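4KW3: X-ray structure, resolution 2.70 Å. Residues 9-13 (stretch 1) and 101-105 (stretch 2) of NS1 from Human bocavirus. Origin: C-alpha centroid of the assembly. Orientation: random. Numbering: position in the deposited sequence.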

# COMPACT_ATOMS: atom_id res chain seq x y z
N ARG A 9 17.63 -8.97 -1.24
CA ARG A 9 18.23 -10.25 -0.85
C ARG A 9 18.31 -10.43 0.65
O ARG A 9 18.62 -11.52 1.14
CB ARG A 9 19.62 -10.40 -1.46
CG ARG A 9 19.61 -10.67 -2.94
CD ARG A 9 20.99 -10.56 -3.57
NE ARG A 9 20.87 -10.83 -5.01
CZ ARG A 9 20.80 -12.05 -5.54
NH1 ARG A 9 20.87 -13.13 -4.77
NH2 ARG A 9 20.67 -12.19 -6.85
N ALA A 10 17.99 -9.36 1.37
CA ALA A 10 18.13 -9.35 2.81
C ALA A 10 17.07 -8.48 3.49
O ALA A 10 16.70 -7.43 2.96
CB ALA A 10 19.52 -8.88 3.18
N PHE A 11 16.63 -8.88 4.67
CA PHE A 11 15.61 -8.12 5.38
C PHE A 11 15.85 -8.08 6.89
O PHE A 11 15.78 -9.11 7.54
CB PHE A 11 14.20 -8.68 5.09
CG PHE A 11 13.10 -7.67 5.27
CD1 PHE A 11 12.66 -7.32 6.55
CD2 PHE A 11 12.51 -7.04 4.17
CE1 PHE A 11 11.66 -6.38 6.73
CE2 PHE A 11 11.50 -6.11 4.33
CZ PHE A 11 11.07 -5.77 5.63
N SER A 12 16.08 -6.88 7.43
CA SER A 12 16.38 -6.67 8.85
C SER A 12 15.39 -7.30 9.82
O SER A 12 14.17 -7.12 9.68
CB SER A 12 16.46 -5.17 9.15
OG SER A 12 17.62 -4.61 8.58
N GLN A 13 15.91 -7.99 10.82
CA GLN A 13 15.07 -8.61 11.84
C GLN A 13 15.19 -7.84 13.18
O GLN A 13 16.15 -7.10 13.38
CB GLN A 13 15.42 -10.10 11.99
CG GLN A 13 15.11 -10.96 10.76
CD GLN A 13 13.98 -11.94 11.01
OE1 GLN A 13 12.86 -11.56 11.38
NE2 GLN A 13 14.28 -13.22 10.83
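Stretch 2 101-105: CDIIV

Stretch 2 is a β-strand whose extended backbone continues later in the chain, with phi/psi pairs from -112/139 at Asp102 to -138/125 at Ile103 and -131/136 at Val105. Stretch 1 belongs to no regular helix or strand. Its Ala10 and Phe11 are nonetheless drawn out, at -148/146 and -142/117, before Ser12 turns to -52/133. The two chains cross steeply rather than running alongside each other. They do not pair as neighbours in a sheet: no backbone-to-backbone hydrogen bond joins them, and the closest CA atoms, those of Ser12 and Asp102, stand 5.7 Å apart. From that meeting point the strand runs on past the Phe11 ring, while both ends of the loop segment, Arg9 and Gln13, make no contact with it. The encounter buries 260 Å² over both sides and joins residues at least 90 positions apart in sequence.

With no backbone pairing across the contact, the direct hydrogen bonds all run to one acidic side chain, Asp102, whose CA-to-CB bond points toward the loop. Asp102, at chi1 -73° (m), brings its carboxylate to the amide of Ser12: the hydrogen bond from Ser12 N to Asp102 OD2 is 2.8 Å long with an N-H...acceptor angle of 162°, short and nearly straight. Ser12 also points its CA-to-CB bond toward the strand, and in the m rotamer its hydroxyl donates to the same oxygen, Ser12 OG to Asp102 OD2 at 3.0 Å. One acceptor thus receives two donors from a single residue, fixing both the backbone and the side chain of Ser12.

The other carboxylate oxygen works through solvent. A water donates to Ala10 O at 2.8 Å and to Asp102 OD1 at 2.6 Å, bridging two acceptors that could not hydrogen-bond to each other directly. The loop is therefore held at Ser12 by direct bonds and at Ala10 by a water, while Asp102 OD1 is also hydrogen-bonded elsewhere in the structure.

Between these two polar attachments in sequence comes Phe11, which supplies the apolar part. Its CA-to-CB bond points sideways, but the t rotamer (chi1 -156°) carries the ring nearer the strand. There the CB of Asp102 lies over one ring face, 3.6 Å from the centroid of the Phe11 ring and only 5° off the normal, a CH-pi contact with almost ideal centring. The same aspartate therefore uses its methylene against the aromatic ring and its carboxylate for the polar bonds. Phe11 CZ comes within 3.4 Å of Asp102 O and 4.1 Å of Ile103 N, so the ring also packs on the strand backbone.

Ile104 completes the apolar patch. It too starts sideways, yet its side chain, m at chi1 and t at chi2, reaches the ring, with Ile104 CD1 3.7 Å from Phe11 CE2. The CA-to-CB bond of the intervening, buried Ile103 points away, in keeping with strand alternation; its backbone N, but not its side chain, comes near Phe11.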

# COMPACT_ATOMS: atom_id res chain seq x y z
N CYS A 101 16.51 0.34 8.78
CA CYS A 101 15.39 -0.59 8.70
C CYS A 101 15.12 -1.04 7.28
O CYS A 101 15.55 -0.41 6.33
CB CYS A 101 14.14 0.08 9.24
SG CYS A 101 13.82 1.61 8.41
N ASP A 102 14.39 -2.13 7.13
CA ASP A 102 13.89 -2.49 5.83
C ASP A 102 12.39 -2.34 5.83
O ASP A 102 11.72 -2.67 6.83
CB ASP A 102 14.31 -3.91 5.44
CG ASP A 102 15.79 -4.00 5.10
OD1 ASP A 102 16.19 -3.41 4.06
OD2 ASP A 102 16.55 -4.69 5.83
N ILE A 103 11.86 -1.80 4.74
CA ILE A 103 10.42 -1.55 4.64
C ILE A 103 9.88 -1.94 3.27
O ILE A 103 10.38 -1.47 2.24
CB ILE A 103 10.11 -0.05 4.89
CG1 ILE A 103 10.58 0.37 6.29
CG2 ILE A 103 8.60 0.23 4.71
CD1 ILE A 103 10.70 1.85 6.46
N ILE A 104 8.86 -2.79 3.26
CA ILE A 104 8.06 -3.00 2.05
C ILE A 104 6.61 -2.55 2.32
O ILE A 104 6.06 -2.82 3.40
CB ILE A 104 8.06 -4.46 1.61
CG1 ILE A 104 9.49 -4.88 1.23
CG2 ILE A 104 7.05 -4.67 0.45
CD1 ILE A 104 9.69 -6.41 1.11
N VAL A 105 6.03 -1.83 1.36
CA VAL A 105 4.63 -1.40 1.45
C VAL A 105 3.95 -1.74 0.14
O VAL A 105 4.51 -1.55 -0.95
CB VAL A 105 4.47 0.13 1.78
CG1 VAL A 105 3.00 0.56 1.74
CG2 VAL A 105 5.02 0.47 3.14
O HOH W 1 17.48 -4.84 2.36